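Local coordinates for polysaccharide biosynthesis protein CapD (PDB 6BWC) that is probably an NADP-dependent enzyme of the short-chain dehydrogenase family that acts on UDP-N-acetylglucosamine in the pathway to CMP-pseudaminic acid, used in flagellin glycosylation, at residues A101-I113 / N138-I150. The protein carries 2 engineered substitutions. Residues are numbered along the deposited sequence; the frame is centred on the assembly and turned at random.
Sequences AVLTNIFGTQNVI and NYGATKLTAERLI. With NAP (NADP nicotinamide-adenine-dinucleotide phosphate), chain N.
Thr142 OG1 is gripped from two sides: Asn105 ND2 donates to it across the helix interface (2.9 Å, N-H...O 163°), and OG1 itself donates back along its own helix to a lone pair of Tyr139 O (2.6 Å). The hydroxyl reaches that carbonyl because chi1 of 61° tucks it in against both the backbone N and the carbonyl carbon, facing the preceding turn and leaving Thr142 CG2 to pack on Ala101 O and Ile106 CD1. Thr142 OG1 lies nearly in the Asn105 amide plane; ND2 also donates to Met88 O and meets the edge of the Tyr139 ring at CD1 (3.5 Å), the two planes 64° apart. Beyond that ring, Tyr139 OH hydrogen-bonds NADP O2D (2.7 Å), while Lys143 NZ reaches O3D (3.1 Å) and, weakly, O2D. Further along, Ile106 lays CG1 against Thr145 CG2 (3.6 Å), and Leu149 fits as a knob among Ile106, Thr109, Gln110 and Ile113. Ile113 CD1 closes the far end, against Leu149 CB and 3.8 Å from Ile150 CD1. The axes run almost parallel, 8.7 Å apart at closest approach, as expected of neighbouring helices on one side of a Rossmann fold; Tyr139 and Lys143 form the YxxxK pair of the short-chain dehydrogenase family, here holding the nicotinamide ribose.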
loop_
_atom_site.group_PDB
_atom_site.type_symbol
_atom_site.label_atom_id
_atom_site.label_comp_id
_atom_site.label_asym_id
_atom_site.label_seq_id
_atom_site.Cartn_x
_atom_site.Cartn_y
_atom_site.Cartn_z
ATOM N N ALA C 101 -18.581 -1.395 -3.238
ATOM C CA ALA C 101 -18.998 -0.592 -4.377
ATOM C C ALA C 101 -18.021 0.568 -4.711
ATOM O O ALA C 101 -17.803 0.882 -5.889
ATOM C CB ALA C 101 -20.406 -0.065 -4.153
ATOM N N VAL C 102 -17.439 1.188 -3.683
ATOM C CA VAL C 102 -16.432 2.246 -3.885
ATOM C C VAL C 102 -15.210 1.686 -4.588
ATOM O O VAL C 102 -14.736 2.294 -5.540
ATOM C CB VAL C 102 -15.942 2.940 -2.576
ATOM C CG1 VAL C 102 -14.867 3.980 -2.858
ATOM C CG2 VAL C 102 -17.087 3.616 -1.850
ATOM N N LEU C 103 -14.694 0.557 -4.120
ATOM C CA LEU C 103 -13.488 -0.012 -4.707
ATOM C C LEU C 103 -13.720 -0.401 -6.186
ATOM O O LEU C 103 -12.961 -0.017 -7.071
ATOM C CB LEU C 103 -12.971 -1.208 -3.877
ATOM C CG LEU C 103 -12.499 -0.936 -2.417
ATOM C CD1 LEU C 103 -12.015 -2.186 -1.699
ATOM C CD2 LEU C 103 -11.410 0.119 -2.365
ATOM N N THR C 104 -14.799 -1.106 -6.461
ATOM C CA THR C 104 -15.051 -1.580 -7.805
ATOM C C THR C 104 -15.515 -0.434 -8.734
ATOM O O THR C 104 -14.959 -0.264 -9.834
ATOM C CB THR C 104 -16.029 -2.775 -7.751
ATOM O OG1 THR C 104 -15.448 -3.837 -6.971
ATOM C CG2 THR C 104 -16.345 -3.318 -9.142
ATOM N N ASN C 105 -16.504 0.356 -8.299
ATOM C CA ASN C 105 -17.086 1.393 -9.159
ATOM C C ASN C 105 -16.270 2.711 -9.283
ATOM O O ASN C 105 -16.248 3.304 -10.374
ATOM C CB ASN C 105 -18.549 1.699 -8.766
ATOM C CG ASN C 105 -19.510 0.521 -9.021
ATOM O OD1 ASN C 105 -19.131 -0.520 -9.554
ATOM N ND2 ASN C 105 -20.779 0.699 -8.631
ATOM N N ILE C 106 -15.611 3.169 -8.200
ATOM C CA ILE C 106 -14.785 4.411 -8.243
ATOM C C ILE C 106 -13.297 4.097 -8.423
ATOM O O ILE C 106 -12.724 4.421 -9.487
ATOM C CB ILE C 106 -14.989 5.315 -6.995
ATOM C CG1 ILE C 106 -16.461 5.711 -6.853
ATOM C CG2 ILE C 106 -14.118 6.576 -7.073
ATOM C CD1 ILE C 106 -16.814 6.324 -5.519
ATOM N N PHE C 107 -12.687 3.458 -7.410
ATOM C CA PHE C 107 -11.233 3.214 -7.378
ATOM C C PHE C 107 -10.790 2.431 -8.599
ATOM O O PHE C 107 -9.740 2.724 -9.176
ATOM C CB PHE C 107 -10.767 2.526 -6.064
ATOM C CG PHE C 107 -9.264 2.178 -6.015
ATOM C CD1 PHE C 107 -8.276 3.160 -6.225
ATOM C CD2 PHE C 107 -8.831 0.857 -5.760
ATOM C CE1 PHE C 107 -6.911 2.852 -6.187
ATOM C CE2 PHE C 107 -7.461 0.547 -5.702
ATOM C CZ PHE C 107 -6.502 1.548 -5.909
ATOM N N GLY C 108 -11.611 1.471 -9.014
ATOM C CA GLY C 108 -11.365 0.706 -10.250
ATOM C C GLY C 108 -11.477 1.506 -11.546
ATOM O O GLY C 108 -10.697 1.267 -12.495
ATOM N N THR C 109 -12.430 2.443 -11.603
ATOM C CA THR C 109 -12.511 3.329 -12.746
ATOM C C THR C 109 -11.222 4.165 -12.805
ATOM O O THR C 109 -10.653 4.341 -13.884
ATOM C CB THR C 109 -13.767 4.232 -12.720
ATOM O OG1 THR C 109 -14.943 3.435 -12.576
ATOM C CG2 THR C 109 -13.900 5.058 -14.007
ATOM N N GLN C 110 -10.725 4.656 -11.670
ATOM C CA GLN C 110 -9.445 5.391 -11.720
ATOM C C GLN C 110 -8.297 4.569 -12.202
ATOM O O GLN C 110 -7.498 5.055 -12.986
ATOM C CB GLN C 110 -9.041 5.979 -10.383
ATOM C CG GLN C 110 -9.650 7.340 -10.208
ATOM C CD GLN C 110 -8.965 8.401 -11.036
ATOM O OE1 GLN C 110 -7.830 8.784 -10.729
ATOM N NE2 GLN C 110 -9.671 8.923 -12.064
ATOM N N ASN C 111 -8.200 3.338 -11.721
ATOM C CA ASN C 111 -7.170 2.444 -12.214
ATOM C C ASN C 111 -7.240 2.326 -13.750
ATOM O O ASN C 111 -6.209 2.465 -14.397
ATOM C CB ASN C 111 -7.222 1.069 -11.521
ATOM C CG ASN C 111 -6.757 1.118 -10.071
ATOM O OD1 ASN C 111 -5.968 2.009 -9.682
ATOM N ND2 ASN C 111 -7.249 0.153 -9.248
ATOM N N VAL C 112 -8.434 2.134 -14.322
ATOM C CA VAL C 112 -8.583 2.119 -15.777
ATOM C C VAL C 112 -7.995 3.402 -16.411
ATOM O O VAL C 112 -7.127 3.340 -17.294
ATOM C CB VAL C 112 -10.064 1.914 -16.180
ATOM C CG1 VAL C 112 -10.332 2.250 -17.643
ATOM C CG2 VAL C 112 -10.468 0.480 -15.908
ATOM N N ILE C 113 -8.459 4.551 -15.932
ATOM C CA ILE C 113 -8.085 5.853 -16.487
ATOM C C ILE C 113 -6.561 6.065 -16.485
ATOM O O ILE C 113 -5.953 6.410 -17.515
ATOM C CB ILE C 113 -8.822 6.988 -15.720
ATOM C CG1 ILE C 113 -10.319 6.943 -16.089
ATOM C CG2 ILE C 113 -8.237 8.367 -16.051
ATOM C CD1 ILE C 113 -11.259 7.694 -15.170
ATOM N N ASN C 138 -26.271 4.460 -3.202
ATOM C CA ASN C 138 -24.814 4.451 -3.244
ATOM C C ASN C 138 -24.375 4.034 -4.620
ATOM O O ASN C 138 -23.419 4.572 -5.133
ATOM C CB ASN C 138 -24.242 3.523 -2.153
ATOM C CG ASN C 138 -22.724 3.542 -2.080
ATOM O OD1 ASN C 138 -22.098 4.598 -2.032
ATOM N ND2 ASN C 138 -22.129 2.376 -2.055
ATOM N N TYR C 139 -25.102 3.110 -5.248
ATOM C CA TYR C 139 -24.731 2.647 -6.609
ATOM C C TYR C 139 -24.701 3.827 -7.581
ATOM O O TYR C 139 -23.672 4.103 -8.209
ATOM C CB TYR C 139 -25.650 1.524 -7.112
ATOM C CG TYR C 139 -25.456 1.237 -8.578
ATOM C CD1 TYR C 139 -24.215 0.885 -9.080
ATOM C CD2 TYR C 139 -26.510 1.352 -9.470
ATOM C CE1 TYR C 139 -24.031 0.656 -10.426
ATOM C CE2 TYR C 139 -26.341 1.106 -10.809
ATOM C CZ TYR C 139 -25.108 0.756 -11.291
ATOM O OH TYR C 139 -24.977 0.505 -12.661
ATOM N N GLY C 140 -25.812 4.544 -7.656
ATOM C CA GLY C 140 -25.893 5.749 -8.479
ATOM C C GLY C 140 -24.972 6.863 -7.999
ATOM O O GLY C 140 -24.537 7.706 -8.793
ATOM N N ALA C 141 -24.686 6.879 -6.695
ATOM C CA ALA C 141 -23.624 7.735 -6.172
ATOM C C ALA C 141 -22.269 7.437 -6.800
ATOM O O ALA C 141 -21.592 8.347 -7.240
ATOM C CB ALA C 141 -23.549 7.653 -4.662
ATOM N N THR C 142 -21.893 6.166 -6.867
ATOM C CA THR C 142 -20.619 5.765 -7.506
ATOM C C THR C 142 -20.643 5.985 -9.026
ATOM O O THR C 142 -19.608 6.277 -9.627
ATOM C CB THR C 142 -20.220 4.289 -7.242
ATOM O OG1 THR C 142 -21.216 3.395 -7.750
ATOM C CG2 THR C 142 -20.068 4.026 -5.792
ATOM N N LYS C 143 -21.786 5.828 -9.668
ATOM C CA LYS C 143 -21.792 6.037 -11.117
ATOM C C LYS C 143 -21.668 7.529 -11.487
ATOM O O LYS C 143 -20.922 7.893 -12.414
ATOM C CB LYS C 143 -22.996 5.367 -11.779
ATOM C CG LYS C 143 -22.862 3.840 -11.823
ATOM C CD LYS C 143 -21.702 3.369 -12.698
ATOM C CE LYS C 143 -22.018 2.001 -13.305
ATOM N NZ LYS C 143 -20.852 1.224 -13.824
ATOM N N LEU C 144 -22.344 8.390 -10.743
ATOM C CA LEU C 144 -22.093 9.812 -10.872
ATOM C C LEU C 144 -20.609 10.121 -10.714
ATOM O O LEU C 144 -20.019 10.823 -11.556
ATOM C CB LEU C 144 -22.904 10.598 -9.845
ATOM C CG LEU C 144 -22.927 12.120 -9.954
ATOM C CD1 LEU C 144 -23.257 12.584 -11.364
ATOM C CD2 LEU C 144 -23.972 12.651 -8.999
ATOM N N THR C 145 -20.004 9.575 -9.663
ATOM C CA THR C 145 -18.578 9.798 -9.403
ATOM C C THR C 145 -17.695 9.243 -10.522
ATOM O O THR C 145 -16.827 9.947 -11.026
ATOM C CB THR C 145 -18.172 9.235 -8.039
ATOM O OG1 THR C 145 -18.725 10.069 -7.025
ATOM C CG2 THR C 145 -16.672 9.200 -7.856
ATOM N N ALA C 146 -17.927 7.999 -10.924
ATOM C CA ALA C 146 -17.241 7.421 -12.095
ATOM C C ALA C 146 -17.384 8.305 -13.336
ATOM O O ALA C 146 -16.385 8.803 -13.833
ATOM C CB ALA C 146 -17.742 6.023 -12.377
ATOM N N GLU C 147 -18.622 8.534 -13.799
ATOM C CA GLU C 147 -18.917 9.569 -14.811
ATOM C C GLU C 147 -18.054 10.821 -14.687
ATOM O O GLU C 147 -17.523 11.339 -15.692
ATOM C CB GLU C 147 -20.380 9.993 -14.725
ATOM C CG GLU C 147 -21.325 9.032 -15.446
ATOM C CD GLU C 147 -22.576 9.695 -15.979
ATOM O OE1 GLU C 147 -22.469 10.809 -16.527
ATOM O OE2 GLU C 147 -23.653 9.082 -15.869
ATOM N N ARG C 148 -17.928 11.287 -13.444
ATOM C CA ARG C 148 -17.099 12.449 -13.122
ATOM C C ARG C 148 -15.601 12.255 -13.300
ATOM O O ARG C 148 -14.932 13.149 -13.841
ATOM C CB ARG C 148 -17.414 12.976 -11.714
ATOM C CG ARG C 148 -18.208 14.265 -11.691
ATOM C CD ARG C 148 -19.327 14.318 -12.717
ATOM N NE ARG C 148 -20.371 15.235 -12.275
ATOM C CZ ARG C 148 -21.616 15.255 -12.744
ATOM N NH1 ARG C 148 -22.501 16.111 -12.239
ATOM N NH2 ARG C 148 -21.994 14.420 -13.708
ATOM N N LEU C 149 -15.076 11.123 -12.838
ATOM C CA LEU C 149 -13.683 10.739 -13.134
ATOM C C LEU C 149 -13.385 10.731 -14.641
ATOM O O LEU C 149 -12.342 11.176 -15.095
ATOM C CB LEU C 149 -13.393 9.342 -12.616
ATOM C CG LEU C 149 -12.790 9.105 -11.254
ATOM C CD1 LEU C 149 -13.012 10.233 -10.268
ATOM C CD2 LEU C 149 -13.380 7.803 -10.732
ATOM N N ILE C 150 -14.315 10.207 -15.411
ATOM C CA ILE C 150 -14.159 10.123 -16.857
ATOM C C ILE C 150 -14.018 11.496 -17.516
ATOM O O ILE C 150 -13.115 11.678 -18.321
ATOM C CB ILE C 150 -15.315 9.288 -17.477
ATOM C CG1 ILE C 150 -15.153 7.801 -17.073
ATOM C CG2 ILE C 150 -15.388 9.456 -19.001
ATOM C CD1 ILE C 150 -14.002 7.059 -17.757
HETATM P PA NAP N . -22.677 -8.205 -15.279
HETATM O O1A NAP N . -23.357 -9.274 -16.087
HETATM O O2A NAP N . -22.696 -8.379 -13.799
HETATM O O5B NAP N . -21.176 -8.014 -15.775
HETATM C C5B NAP N . -20.170 -7.595 -14.848
HETATM C C4B NAP N . -18.793 -7.933 -15.410
HETATM O O4B NAP N . -17.730 -7.373 -14.642
HETATM C C3B NAP N . -18.566 -9.420 -15.358
HETATM O O3B NAP N . -17.735 -9.697 -16.482
HETATM C C2B NAP N . -17.866 -9.616 -14.039
HETATM O O2B NAP N . -17.221 -10.872 -14.055
HETATM C C1B NAP N . -16.948 -8.393 -14.006
HETATM N N9A NAP N . -16.459 -7.839 -12.698
HETATM C C8A NAP N . -17.137 -7.546 -11.549
HETATM N N7A NAP N . -16.314 -7.015 -10.582
HETATM C C5A NAP N . -15.083 -6.957 -11.120
HETATM C C6A NAP N . -13.726 -6.527 -10.699
HETATM N N6A NAP N . -13.487 -6.028 -9.478
HETATM N N1A NAP N . -12.714 -6.635 -11.575
HETATM C C2A NAP N . -12.884 -7.129 -12.814
HETATM N N3A NAP N . -14.076 -7.548 -13.269
HETATM C C4A NAP N . -15.190 -7.490 -12.497
HETATM O O3 NAP N . -23.233 -6.729 -15.624
HETATM P PN NAP N . -23.878 -6.204 -17.015
HETATM O O1N NAP N . -23.163 -6.784 -18.228
HETATM O O2N NAP N . -25.369 -6.273 -16.902
HETATM O O5D NAP N . -23.590 -4.643 -16.917
HETATM C C5D NAP N . -22.362 -4.147 -17.389
HETATM C C4D NAP N . -22.245 -2.659 -17.077
HETATM O O4D NAP N . -23.466 -2.027 -17.485
HETATM C C3D NAP N . -22.000 -2.243 -15.615
HETATM O O3D NAP N . -20.948 -1.275 -15.590
HETATM C C2D NAP N . -23.296 -1.620 -15.152
HETATM O O2D NAP N . -23.095 -0.546 -14.227
HETATM C C1D NAP N . -23.894 -1.116 -16.466
HETATM N N1N NAP N . -25.358 -1.015 -16.483
HETATM C C2N NAP N . -26.073 -2.149 -16.552
HETATM C C3N NAP N . -27.456 -2.177 -16.577
HETATM C C7N NAP N . -28.245 -3.439 -16.619
HETATM O O7N NAP N . -29.464 -3.366 -16.455
HETATM N N7N NAP N . -27.661 -4.627 -16.799
HETATM C C4N NAP N . -28.196 -0.889 -16.573
HETATM C C5N NAP N . -27.320 0.285 -16.487
HETATM C C6N NAP N . -25.940 0.185 -16.469
HETATM P P2B NAP N . -16.721 -11.582 -12.697
HETATM O O1X NAP N . -16.420 -12.965 -13.244
HETATM O O2X NAP N . -15.447 -10.869 -12.297
HETATM O O3X NAP N . -17.876 -11.472 -11.673
#